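Local coordinates for protein interleukin 22 (Danio rerio, PDB 4O6K) that is an all-helical cytokine of the IL-10 family, probably signalling in immune defence by binding cell-surface receptors as its human counterpart does, at residues L7-W13 against Y134-F138; L16-T20 against I127-N131; Y57-V62 against F107-Y111. One frame throughout, in Å; residues are numbered along the deposited sequence.

Contact 1: residues L7-W13 against Y134-F138; sequences LDSSATW and YHYLF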
ATOM      1  N   LEU A   7       9.448  -5.157  -6.290  1.00 22.22           N
ATOM      2  CA  LEU A   7       8.537  -6.152  -5.734  1.00 21.63           C
ATOM      3  C   LEU A   7       9.225  -7.510  -5.618  1.00 20.71           C
ATOM      4  O   LEU A   7       8.736  -8.408  -4.932  1.00 18.16           O
ATOM      5  CB  LEU A   7       7.271  -6.255  -6.587  1.00 22.28           C
ATOM      6  CG  LEU A   7       6.189  -5.215  -6.282  1.00 21.15           C
ATOM      7  CD1 LEU A   7       5.197  -5.077  -7.417  1.00 20.87           C
ATOM      8  CD2 LEU A   7       5.456  -5.607  -5.014  1.00 18.19           C
ATOM      9  N   ASP A   8      10.360  -7.653  -6.295  1.00 20.44           N
ATOM     10  CA  ASP A   8      11.153  -8.872  -6.210  1.00 21.75           C
ATOM     11  C   ASP A   8      12.369  -8.679  -5.304  1.00 21.69           C
ATOM     12  O   ASP A   8      13.242  -9.541  -5.233  1.00 24.95           O
ATOM     13  CB  ASP A   8      11.594  -9.331  -7.602  1.00 25.53           C
ATOM     14  CG  ASP A   8      10.468  -9.984  -8.382  1.00 32.38           C
ATOM     15  OD1 ASP A   8       9.711 -10.774  -7.779  1.00 34.25           O
ATOM     16  OD2 ASP A   8      10.338  -9.712  -9.594  1.00 37.20           O
ATOM     17  N   SER A   9      12.417  -7.546  -4.612  1.00 20.63           N
ATOM     18  CA  SER A   9      13.507  -7.254  -3.686  1.00 23.34           C
ATOM     19  C   SER A   9      13.145  -7.668  -2.260  1.00 19.29           C
ATOM     20  O   SER A   9      12.270  -7.067  -1.636  1.00 15.75           O
ATOM     21  CB  SER A   9      13.874  -5.772  -3.722  1.00 21.60           C
ATOM     22  OG  SER A   9      14.762  -5.450  -2.665  1.00 20.22           O
ATOM     23  N   SER A  10      13.821  -8.694  -1.751  1.00 14.75           N
ATOM     24  CA  SER A  10      13.566  -9.194  -0.403  1.00 18.13           C
ATOM     25  C   SER A  10      13.871  -8.142   0.661  1.00 15.61           C
ATOM     26  O   SER A  10      13.291  -8.164   1.747  1.00 16.26           O
ATOM     27  CB  SER A  10      14.387 -10.458  -0.135  1.00 18.29           C
ATOM     28  OG  SER A  10      15.775 -10.191  -0.214  1.00 26.58           O
ATOM     29  N   ALA A  11      14.786  -7.229   0.346  1.00 14.43           N
ATOM     30  CA  ALA A  11      15.114  -6.121   1.240  1.00 17.60           C
ATOM     31  C   ALA A  11      13.895  -5.248   1.532  1.00 15.78           C
ATOM     32  O   ALA A  11      13.690  -4.815   2.666  1.00 12.63           O
ATOM     33  CB  ALA A  11      16.236  -5.281   0.650  1.00 15.14           C
ATOM     34  N   THR A  12      13.092  -4.988   0.504  1.00 15.54           N
ATOM     35  CA  THR A  12      11.877  -4.196   0.666  1.00 18.65           C
ATOM     36  C   THR A  12      10.848  -4.928   1.518  1.00 13.01           C
ATOM     37  O   THR A  12      10.216  -4.331   2.390  1.00 16.12           O
ATOM     38  CB  THR A  12      11.235  -3.844  -0.689  1.00 16.04           C
ATOM     39  OG1 THR A  12      10.895  -5.047  -1.389  1.00 17.91           O
ATOM     40  CG2 THR A  12      12.191  -3.027  -1.533  1.00 16.45           C
ATOM     41  N   TRP A  13      10.683  -6.220   1.252  1.00 15.23           N
ATOM     42  CA  TRP A  13       9.778  -7.063   2.028  1.00 15.94           C
ATOM     43  C   TRP A  13      10.120  -7.032   3.516  1.00 13.51           C
ATOM     44  O   TRP A  13       9.238  -6.876   4.361  1.00 12.62           O
ATOM     45  CB  TRP A  13       9.822  -8.505   1.520  1.00 12.92           C
ATOM     46  CG  TRP A  13       9.088  -8.719   0.228  1.00 16.71           C
ATOM     47  CD1 TRP A  13       9.633  -8.776  -1.023  1.00 15.55           C
ATOM     48  CD2 TRP A  13       7.677  -8.899   0.059  1.00 13.64           C
ATOM     49  NE1 TRP A  13       8.648  -8.987  -1.958  1.00 16.99           N
ATOM     50  CE2 TRP A  13       7.439  -9.065  -1.321  1.00 16.42           C
ATOM     51  CE3 TRP A  13       6.591  -8.940   0.940  1.00 13.74           C
ATOM     52  CZ2 TRP A  13       6.161  -9.266  -1.839  1.00 16.52           C
ATOM     53  CZ3 TRP A  13       5.323  -9.140   0.423  1.00 14.53           C
ATOM     54  CH2 TRP A  13       5.119  -9.300  -0.953  1.00 14.32           C
ATOM     55  N   TYR A 134       1.490  -4.618  -0.572  1.00 12.54           N
ATOM     56  CA  TYR A 134       2.624  -5.057  -1.379  1.00 13.53           C
ATOM     57  C   TYR A 134       2.385  -6.460  -1.924  1.00 11.28           C
ATOM     58  O   TYR A 134       2.733  -6.769  -3.063  1.00 14.31           O
ATOM     59  CB  TYR A 134       3.902  -5.032  -0.540  1.00 11.53           C
ATOM     60  CG  TYR A 134       5.162  -4.717  -1.309  1.00 12.32           C
ATOM     61  CD1 TYR A 134       5.341  -3.479  -1.909  1.00 14.53           C
ATOM     62  CD2 TYR A 134       6.191  -5.647  -1.405  1.00 15.14           C
ATOM     63  CE1 TYR A 134       6.498  -3.183  -2.602  1.00 17.92           C
ATOM     64  CE2 TYR A 134       7.353  -5.357  -2.092  1.00 17.00           C
ATOM     65  CZ  TYR A 134       7.500  -4.122  -2.689  1.00 20.42           C
ATOM     66  OH  TYR A 134       8.652  -3.824  -3.378  1.00 25.33           O
ATOM     67  N   HIS A 135       1.782  -7.299  -1.088  1.00  9.75           N
ATOM     68  CA  HIS A 135       1.408  -8.656  -1.462  1.00 12.75           C
ATOM     69  C   HIS A 135       0.355  -8.667  -2.569  1.00 13.72           C
ATOM     70  O   HIS A 135       0.428  -9.472  -3.497  1.00 15.21           O
ATOM     71  CB  HIS A 135       0.899  -9.402  -0.224  1.00 12.70           C
ATOM     72  CG  HIS A 135      -0.091 -10.482  -0.525  1.00 14.93           C
ATOM     73  ND1 HIS A 135       0.174 -11.526  -1.384  1.00 13.56           N
ATOM     74  CD2 HIS A 135      -1.353 -10.679  -0.072  1.00 11.22           C
ATOM     75  CE1 HIS A 135      -0.881 -12.318  -1.450  1.00 16.77           C
ATOM     76  NE2 HIS A 135      -1.822 -11.826  -0.663  1.00 13.77           N
ATOM     77  N   TYR A 136      -0.621  -7.771  -2.460  1.00 13.96           N
ATOM     78  CA  TYR A 136      -1.652  -7.624  -3.483  1.00 12.50           C
ATOM     79  C   TYR A 136      -1.035  -7.238  -4.823  1.00 14.99           C
ATOM     80  O   TYR A 136      -1.371  -7.805  -5.863  1.00 12.62           O
ATOM     81  CB  TYR A 136      -2.688  -6.582  -3.059  1.00 13.56           C
ATOM     82  CG  TYR A 136      -3.569  -7.023  -1.911  1.00 15.14           C
ATOM     83  CD1 TYR A 136      -3.528  -8.330  -1.439  1.00 11.45           C
ATOM     84  CD2 TYR A 136      -4.442  -6.133  -1.300  1.00 12.06           C
ATOM     85  CE1 TYR A 136      -4.331  -8.737  -0.391  1.00 12.70           C
ATOM     86  CE2 TYR A 136      -5.249  -6.531  -0.252  1.00 13.62           C
ATOM     87  CZ  TYR A 136      -5.189  -7.833   0.198  1.00 14.60           C
ATOM     88  OH  TYR A 136      -5.990  -8.232   1.242  1.00 12.96           O
ATOM     89  N   LEU A 137      -0.132  -6.264  -4.781  1.00 12.54           N
ATOM     90  CA  LEU A 137       0.590  -5.818  -5.965  1.00 12.88           C
ATOM     91  C   LEU A 137       1.434  -6.943  -6.552  1.00 15.63           C
ATOM     92  O   LEU A 137       1.426  -7.166  -7.760  1.00 15.15           O
ATOM     93  CB  LEU A 137       1.474  -4.617  -5.626  1.00 12.05           C
ATOM     94  CG  LEU A 137       0.713  -3.346  -5.247  1.00 11.45           C
ATOM     95  CD1 LEU A 137       1.641  -2.336  -4.596  1.00 10.63           C
ATOM     96  CD2 LEU A 137       0.043  -2.751  -6.474  1.00 12.87           C
ATOM     97  N   PHE A 138       2.163  -7.642  -5.688  1.00 14.81           N
ATOM     98  CA  PHE A 138       3.015  -8.751  -6.109  1.00 16.98           C
ATOM     99  C   PHE A 138       2.245  -9.777  -6.937  1.00 18.96           C
ATOM    100  O   PHE A 138       2.703 -10.198  -7.995  1.00 21.00           O
ATOM    101  CB  PHE A 138       3.641  -9.431  -4.886  1.00 16.92           C
ATOM    102  CG  PHE A 138       4.669 -10.481  -5.223  1.00 20.62           C
ATOM    103  CD1 PHE A 138       4.287 -11.783  -5.506  1.00 18.23           C
ATOM    104  CD2 PHE A 138       6.017 -10.165  -5.247  1.00 19.07           C
ATOM    105  CE1 PHE A 138       5.228 -12.748  -5.809  1.00 20.59           C
ATOM    106  CE2 PHE A 138       6.961 -11.126  -5.551  1.00 20.23           C
ATOM    107  CZ  PHE A 138       6.566 -12.419  -5.831  1.00 25.24           C
TER
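An aromatic cluster in which Trp13 packs against Tyr134 and Phe138 fastens the N-terminal end of the chain to helix 130-140. The residues come from the turn before helix 10-24 and its first turn on one side, and from successive turns of the C-terminal helix on the other. Tyr134 points the CD2 edge of its ring at the face of the Trp13 indole in a T-shaped pair, the planes at 77° and the six-membered ring centroids 4.9 Å apart. Trp13 in turn presents its own edge to Phe138 in an offset edge-to-face pair; the nearest atoms are Trp13 CZ2 and Phe138 CD2, 3.5 Å apart. Phe138 reaches Trp13 with its CG opposite the backbone N (chi1 -173°). In this helical-bundle cytokine of the IL-10 family, the cluster joins the first and last helices of the chain. Leu7 covers one face of Tyr134: its CD2 methyl sits 3.4 Å from the ring centroid, close to the ring normal, as a CH-pi contact. The hydrogen bond from Trp13 NE1 to Leu7 O, 3.0 Å long with the donor above the carbonyl plane, helps set the rotation of the indole. The same Leu7 O lies at the edge of Phe138, 3.3 Å from CD2. The phenol oxygen of Tyr134 is hydrogen-bonded to Pro6 O, just ahead of the segment, while Leu83 of helix 76-93 also packs on Tyr134. In place of Trp13, an alanine is likely to leave Tyr134 and Phe138 without their shared aromatic partner and Leu7 O without its NE1 donor.

Contact 2: residues L16-T20 against I127-N131; sequences LAAMT and IGETN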
ATOM      1  N   LEU A  16       9.179  -3.742   5.080  1.00 16.71           N
ATOM      2  CA  LEU A  16       7.732  -3.693   5.261  1.00 16.60           C
ATOM      3  C   LEU A  16       7.286  -4.537   6.448  1.00 16.68           C
ATOM      4  O   LEU A  16       6.386  -4.149   7.194  1.00 14.28           O
ATOM      5  CB  LEU A  16       7.025  -4.152   3.988  1.00 14.91           C
ATOM      6  CG  LEU A  16       7.165  -3.178   2.818  1.00 15.59           C
ATOM      7  CD1 LEU A  16       6.640  -3.798   1.546  1.00 16.14           C
ATOM      8  CD2 LEU A  16       6.433  -1.884   3.122  1.00 18.95           C
ATOM      9  N   ALA A  17       7.914  -5.696   6.612  1.00 15.16           N
ATOM     10  CA  ALA A  17       7.655  -6.555   7.762  1.00 15.43           C
ATOM     11  C   ALA A  17       8.074  -5.853   9.049  1.00 15.86           C
ATOM     12  O   ALA A  17       7.392  -5.945  10.070  1.00 14.13           O
ATOM     13  CB  ALA A  17       8.381  -7.880   7.615  1.00 12.68           C
ATOM     14  N   ALA A  18       9.230  -5.227   9.003  1.00 16.68           N
ATOM     15  CA  ALA A  18       9.724  -4.420  10.093  1.00 19.86           C
ATOM     16  C   ALA A  18       8.688  -3.330  10.442  1.00 19.74           C
ATOM     17  O   ALA A  18       8.343  -3.179  11.561  1.00 20.97           O
ATOM     18  CB  ALA A  18      11.095  -3.846   9.769  1.00 16.85           C
ATOM     19  N   MET A  19       8.193  -2.625   9.447  1.00 17.70           N
ATOM     20  CA  MET A  19       7.210  -1.603   9.678  1.00 20.54           C
ATOM     21  C   MET A  19       5.980  -2.151  10.371  1.00 18.65           C
ATOM     22  O   MET A  19       5.535  -1.577  11.290  1.00 22.56           O
ATOM     23  CB  MET A  19       6.771  -0.899   8.403  1.00 24.09           C
ATOM     24  CG  MET A  19       7.653   0.195   7.915  1.00 29.66           C
ATOM     25  SD  MET A  19       6.721   1.077   6.693  1.00 45.78           S
ATOM     26  CE  MET A  19       6.440   2.507   7.596  1.00 27.43           C
ATOM     27  N   THR A  20       5.479  -3.268   9.898  1.00 16.44           N
ATOM     28  CA  THR A  20       4.329  -3.942  10.442  1.00 17.78           C
ATOM     29  C   THR A  20       4.488  -4.325  11.894  1.00 20.80           C
ATOM     30  O   THR A  20       3.655  -4.037  12.676  1.00 21.46           O
ATOM     31  CB  THR A  20       3.933  -5.177   9.597  1.00 17.40           C
ATOM     32  OG1 THR A  20       3.564  -4.756   8.296  1.00 20.69           O
ATOM     33  CG2 THR A  20       2.804  -5.874  10.191  1.00 21.54           C
ATOM     34  N   ILE A 127      -0.177   1.902   8.061  1.00 19.03           N
ATOM     35  CA  ILE A 127       1.239   1.571   7.916  1.00 21.22           C
ATOM     36  C   ILE A 127       1.474   0.073   8.094  1.00 18.83           C
ATOM     37  O   ILE A 127       2.216  -0.548   7.329  1.00 17.33           O
ATOM     38  CB  ILE A 127       2.103   2.359   8.930  1.00 22.36           C
ATOM     39  CG1 ILE A 127       2.361   3.775   8.415  1.00 22.81           C
ATOM     40  CG2 ILE A 127       3.432   1.667   9.170  1.00 23.08           C
ATOM     41  CD1 ILE A 127       2.922   4.712   9.460  1.00 22.16           C
ATOM     42  N   GLY A 128       0.818  -0.506   9.094  1.00 16.29           N
ATOM     43  CA  GLY A 128       0.920  -1.930   9.354  1.00 16.35           C
ATOM     44  C   GLY A 128       0.325  -2.775   8.243  1.00 23.01           C
ATOM     45  O   GLY A 128       0.631  -3.961   8.121  1.00 20.29           O
ATOM     46  N   GLU A 129      -0.531  -2.164   7.430  1.00 17.10           N
ATOM     47  CA  GLU A 129      -1.186  -2.872   6.339  1.00 20.83           C
ATOM     48  C   GLU A 129      -0.435  -2.739   5.015  1.00 15.66           C
ATOM     49  O   GLU A 129      -0.830  -3.334   4.015  1.00 12.56           O
ATOM     50  CB  GLU A 129      -2.620  -2.362   6.172  1.00 18.74           C
ATOM     51  CG  GLU A 129      -3.501  -2.583   7.393  1.00 23.56           C
ATOM     52  CD  GLU A 129      -4.944  -2.190   7.149  1.00 21.03           C
ATOM     53  OE1 GLU A 129      -5.373  -2.198   5.978  1.00 27.42           O
ATOM     54  OE2 GLU A 129      -5.652  -1.874   8.128  1.00 27.09           O
ATOM     55  N   THR A 130       0.650  -1.970   5.015  1.00 13.59           N
ATOM     56  CA  THR A 130       1.420  -1.733   3.795  1.00 15.91           C
ATOM     57  C   THR A 130       1.983  -3.030   3.216  1.00 16.68           C
ATOM     58  O   THR A 130       2.005  -3.219   1.999  1.00 13.03           O
ATOM     59  CB  THR A 130       2.583  -0.752   4.038  1.00 15.03           C
ATOM     60  OG1 THR A 130       2.119   0.367   4.802  1.00 19.33           O
ATOM     61  CG2 THR A 130       3.148  -0.258   2.717  1.00 12.60           C
ATOM     62  N   ASN A 131       2.436  -3.913   4.100  1.00 14.70           N
ATOM     63  CA  ASN A 131       2.967  -5.211   3.704  1.00 13.34           C
ATOM     64  C   ASN A 131       1.929  -6.009   2.916  1.00 12.95           C
ATOM     65  O   ASN A 131       2.256  -6.660   1.924  1.00 12.69           O
ATOM     66  CB  ASN A 131       3.421  -5.994   4.940  1.00 16.12           C
ATOM     67  CG  ASN A 131       4.282  -7.200   4.597  1.00 18.02           C
ATOM     68  OD1 ASN A 131       4.760  -7.902   5.487  1.00 30.09           O
ATOM     69  ND2 ASN A 131       4.507  -7.428   3.308  1.00 17.89           N
TER
HETATM   70  O   HOH W   1       3.894  -2.688   6.090  1.00 21.47           O
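Thr20 and Gly128 bring helix 10-24 up against the break between helices 119-128 and 130-140, a close approach within the helical bundle; the CA atoms of the two residues are 4.1 Å apart. Apolar contacts line the inner side. The CE methyl of Met19, at the end of a chain bent at chi3 (109°), presses on Ile127 CG2 at 3.5 Å, tighter than usual for two carbons. Further along, Leu16 CD2 meets Thr130 CG2 at 3.7 Å, the two side chains crossing at about a right angle. Val79 of helix 76-93 touches Leu16, and Tyr73 touches both Met19 and Ile127. Amide packing follows: Asn131 lays its side chain along helix 10-24, with CG by Leu16 CB and OD1 beside Ala17 CA, placed there because CG stands opposite the backbone N (chi1 -166°). Polar contacts knit the break itself. Thr130 turns its hydroxyl back to its own chain and donates from OG1 to Ile127 O at 2.7 Å; Thr130 N bonds to the same oxygen from the same face of its plane. Across the contact, one water bridges the helices: it accepts from Thr20 OG1, takes a weak bond from Asn131 N, and donates to Ile127 O at 3.0 Å.

Contact 3: residues Y57-V62 against F107-Y111; sequences YYVNHV and FKRNY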
ATOM      1  N   TYR A  57      -2.028   6.691  -2.959  1.00 14.16           N
ATOM      2  CA  TYR A  57      -2.585   7.337  -1.779  1.00 17.92           C
ATOM      3  C   TYR A  57      -1.712   7.086  -0.555  1.00 19.65           C
ATOM      4  O   TYR A  57      -1.541   7.968   0.287  1.00 19.52           O
ATOM      5  CB  TYR A  57      -4.013   6.853  -1.528  1.00 21.90           C
ATOM      6  CG  TYR A  57      -4.809   7.758  -0.618  1.00 22.24           C
ATOM      7  CD1 TYR A  57      -5.494   8.855  -1.127  1.00 24.23           C
ATOM      8  CD2 TYR A  57      -4.876   7.521   0.747  1.00 21.05           C
ATOM      9  CE1 TYR A  57      -6.224   9.689  -0.303  1.00 25.73           C
ATOM     10  CE2 TYR A  57      -5.604   8.350   1.581  1.00 20.73           C
ATOM     11  CZ  TYR A  57      -6.277   9.433   1.051  1.00 27.06           C
ATOM     12  OH  TYR A  57      -7.003  10.263   1.874  1.00 30.84           O
ATOM     13  N   TYR A  58      -1.173   5.873  -0.462  1.00 15.41           N
ATOM     14  CA  TYR A  58      -0.262   5.502   0.616  1.00 15.97           C
ATOM     15  C   TYR A  58       0.979   6.388   0.644  1.00 16.39           C
ATOM     16  O   TYR A  58       1.392   6.861   1.703  1.00 15.48           O
ATOM     17  CB  TYR A  58       0.157   4.036   0.482  1.00 14.09           C
ATOM     18  CG  TYR A  58      -0.508   3.104   1.469  1.00 15.43           C
ATOM     19  CD1 TYR A  58      -1.817   2.679   1.283  1.00 18.96           C
ATOM     20  CD2 TYR A  58       0.178   2.645   2.586  1.00 16.71           C
ATOM     21  CE1 TYR A  58      -2.424   1.823   2.183  1.00 18.84           C
ATOM     22  CE2 TYR A  58      -0.420   1.791   3.491  1.00 15.68           C
ATOM     23  CZ  TYR A  58      -1.720   1.383   3.287  1.00 17.51           C
ATOM     24  OH  TYR A  58      -2.318   0.533   4.188  1.00 15.79           O
ATOM     25  N   VAL A  59       1.570   6.602  -0.527  1.00 17.68           N
ATOM     26  CA  VAL A  59       2.782   7.404  -0.642  1.00 19.55           C
ATOM     27  C   VAL A  59       2.519   8.852  -0.234  1.00 19.41           C
ATOM     28  O   VAL A  59       3.337   9.476   0.441  1.00 20.18           O
ATOM     29  CB  VAL A  59       3.339   7.364  -2.081  1.00 12.82           C
ATOM     30  CG1 VAL A  59       4.485   8.352  -2.247  1.00 18.43           C
ATOM     31  CG2 VAL A  59       3.795   5.956  -2.433  1.00 21.13           C
ATOM     32  N   ASN A  60       1.363   9.372  -0.633  1.00 17.77           N
ATOM     33  CA  ASN A  60       1.000  10.754  -0.340  1.00 19.96           C
ATOM     34  C   ASN A  60       0.543  10.991   1.100  1.00 20.74           C
ATOM     35  O   ASN A  60       0.822  12.044   1.672  1.00 22.40           O
ATOM     36  CB  ASN A  60      -0.094  11.222  -1.304  1.00 21.91           C
ATOM     37  CG  ASN A  60       0.426  11.444  -2.710  1.00 26.75           C
ATOM     38  OD1 ASN A  60       1.588  11.801  -2.906  1.00 34.67           O
ATOM     39  ND2 ASN A  60      -0.434  11.232  -3.699  1.00 20.90           N
ATOM     40  N   HIS A  61      -0.151  10.021   1.688  1.00 18.98           N
ATOM     41  CA  HIS A  61      -0.791  10.244   2.983  1.00 18.05           C
ATOM     42  C   HIS A  61      -0.232   9.396   4.121  1.00 21.04           C
ATOM     43  O   HIS A  61       0.137   9.923   5.171  1.00 24.46           O
ATOM     44  CB  HIS A  61      -2.297   9.983   2.878  1.00 18.85           C
ATOM     45  CG  HIS A  61      -3.037  11.006   2.074  1.00 21.20           C
ATOM     46  ND1 HIS A  61      -3.067  10.993   0.697  1.00 21.58           N
ATOM     47  CD2 HIS A  61      -3.787  12.067   2.458  1.00 17.79           C
ATOM     48  CE1 HIS A  61      -3.797  12.006   0.266  1.00 25.03           C
ATOM     49  NE2 HIS A  61      -4.246  12.673   1.313  1.00 23.03           N
ATOM     50  N   VAL A  62      -0.172   8.084   3.917  1.00 20.22           N
ATOM     51  CA  VAL A  62       0.139   7.173   5.011  1.00 19.79           C
ATOM     52  C   VAL A  62       1.622   7.162   5.375  1.00 19.51           C
ATOM     53  O   VAL A  62       1.979   7.166   6.555  1.00 20.63           O
ATOM     54  CB  VAL A  62      -0.302   5.736   4.660  1.00 18.77           C
ATOM     55  CG1 VAL A  62       0.041   4.777   5.786  1.00 16.34           C
ATOM     56  CG2 VAL A  62      -1.795   5.700   4.363  1.00 19.73           C
ATOM     57  N   PHE A 107     -11.135   2.563   0.701  1.00 21.00           N
ATOM     58  CA  PHE A 107      -9.966   2.768   1.499  1.00 23.16           C
ATOM     59  C   PHE A 107      -9.909   4.200   2.021  1.00 23.31           C
ATOM     60  O   PHE A 107      -9.759   4.426   3.191  1.00 23.01           O
ATOM     61  CB  PHE A 107      -8.695   2.416   0.773  1.00 22.39           C
ATOM     62  CG  PHE A 107      -7.495   2.747   1.560  1.00 27.66           C
ATOM     63  CD1 PHE A 107      -7.221   2.058   2.685  1.00 22.14           C
ATOM     64  CD2 PHE A 107      -6.683   3.803   1.212  1.00 29.01           C
ATOM     65  CE1 PHE A 107      -6.149   2.373   3.451  1.00 24.80           C
ATOM     66  CE2 PHE A 107      -5.598   4.138   1.963  1.00 23.95           C
ATOM     67  CZ  PHE A 107      -5.334   3.423   3.094  1.00 27.51           C
ATOM     68  N   LYS A 108     -10.013   5.135   1.098  1.00 18.68           N
ATOM     69  CA  LYS A 108      -9.996   6.518   1.423  1.00 24.65           C
ATOM     70  C   LYS A 108     -11.049   6.901   2.449  1.00 22.72           C
ATOM     71  O   LYS A 108     -10.778   7.572   3.419  1.00 19.06           O
ATOM     72  CB  LYS A 108     -10.192   7.296   0.150  1.00 26.79           C
ATOM     73  CG  LYS A 108      -9.028   7.236  -0.807  1.00 25.81           C
ATOM     74  CD  LYS A 108      -8.978   8.462  -1.681  1.00 33.85           C
ATOM     75  CE  LYS A 108      -9.331   8.144  -3.112  1.00 34.75           C
ATOM     76  NZ  LYS A 108      -8.449   8.718  -4.153  1.00 36.33           N
ATOM     77  N   ARG A 109     -12.256   6.398   2.215  1.00 26.38           N
ATOM     78  CA  ARG A 109     -13.385   6.571   3.100  1.00 25.14           C
ATOM     79  C   ARG A 109     -13.127   6.030   4.477  1.00 24.41           C
ATOM     80  O   ARG A 109     -13.296   6.716   5.419  1.00 30.95           O
ATOM     81  CB  ARG A 109     -14.642   5.932   2.514  1.00 27.51           C
ATOM     82  CG  ARG A 109     -15.875   6.016   3.384  1.00 29.38           C
ATOM     83  CD  ARG A 109     -17.130   5.741   2.603  1.00 27.52           C
ATOM     84  NE  ARG A 109     -17.231   4.366   2.208  1.00 28.76           N
ATOM     85  CZ  ARG A 109     -17.072   3.942   0.987  1.00 25.89           C
ATOM     86  NH1 ARG A 109     -16.785   4.781   0.051  1.00 29.24           N
ATOM     87  NH2 ARG A 109     -17.177   2.690   0.722  1.00 25.23           N
ATOM     88  N   ASN A 110     -12.706   4.799   4.586  1.00 26.13           N
ATOM     89  CA  ASN A 110     -12.399   4.132   5.848  1.00 25.54           C
ATOM     90  C   ASN A 110     -11.197   4.743   6.564  1.00 26.32           C
ATOM     91  O   ASN A 110     -11.162   4.800   7.794  1.00 29.13           O
ATOM     92  CB  ASN A 110     -12.192   2.634   5.621  1.00 29.66           C
ATOM     93  CG  ASN A 110     -13.479   1.927   5.236  1.00 31.23           C
ATOM     94  OD1 ASN A 110     -14.572   2.469   5.411  1.00 31.45           O
ATOM     95  ND2 ASN A 110     -13.359   0.713   4.716  1.00 32.65           N
ATOM     96  N   TYR A 111     -10.212   5.194   5.794  1.00 21.59           N
ATOM     97  CA  TYR A 111      -9.011   5.787   6.368  1.00 25.93           C
ATOM     98  C   TYR A 111      -9.371   7.136   6.973  1.00 25.54           C
ATOM     99  O   TYR A 111      -8.934   7.472   8.073  1.00 27.08           O
ATOM    100  CB  TYR A 111      -7.913   5.942   5.313  1.00 26.22           C
ATOM    101  CG  TYR A 111      -6.625   6.537   5.837  1.00 25.82           C
ATOM    102  CD1 TYR A 111      -5.824   5.837   6.731  1.00 28.15           C
ATOM    103  CD2 TYR A 111      -6.204   7.797   5.431  1.00 29.02           C
ATOM    104  CE1 TYR A 111      -4.644   6.377   7.209  1.00 26.80           C
ATOM    105  CE2 TYR A 111      -5.026   8.345   5.905  1.00 28.03           C
ATOM    106  CZ  TYR A 111      -4.250   7.631   6.793  1.00 26.89           C
ATOM    107  OH  TYR A 111      -3.078   8.172   7.265  1.00 26.62           O
TER
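Tyr57 and Phe107 meet between two helical segments that run nearly parallel, their directions 18° apart and their axes 12.5 Å from each other at closest approach, a wide spacing filled by large side chains. Tyr57 reaches across with CG anti to its amide nitrogen (chi1 -162°), and its ring is held between two neighbours. Lys108 lays its aliphatic chain over one face, CG 3.9 Å from the centroid in a CH-pi contact, while His61 ND1 lies over the opposite face, itself making a weak bond to Tyr57 O. At the ring's edge, near its plane, comes Tyr111 CD2, 3.9 Å from Tyr57 CE2. Phe107 fills the space between Tyr57 and Tyr58. Its CE2 edge approaches Tyr57 CD2 at 3.7 Å, the planes almost perpendicular, whereas the Tyr58 ring lies close to parallel with it but slid aside, so that contact is concentrated at Tyr58 CE1 and Phe107 CZ, 3.4 Å apart. One turn further along, Val62 sets its CG2 methyl over the face of Tyr111, 4.0 Å from CZ. The Tyr58 hydroxyl is bonded to Ala126 O, and Tyr111 also packs on Arg123 and Ala126, which ties the pair to helix 119-128. Within the helical bundle, Tyr57, Tyr58 and Phe107 thus form an aromatic cluster that fills the wide space between helices 47-62 and 102-117.

Contacts 1 and 2 both use helices 10-24 and 130-140, contact 2 also taking in the end of helix 119-128, and they touch, Tyr134 packing on Leu16 and Trp13 on Asn131. Contact 3 lies beyond the chain's centre from contact 1, between helices 47-62 and 102-117, and meets contact 2 where Tyr58 packs on Thr130 and Val62 on Ile127. None is wholly core or surface: each pairs buried residues with a more exposed margin, such as Asp8, Ala17 or His61. Rings dominate contacts 1 and 3, edge-to-face about an indole in the first, oblique or slid apart in the other across widely spaced axes. Contact 2 instead brings backbones close, with aliphatic side chains and a bridging water.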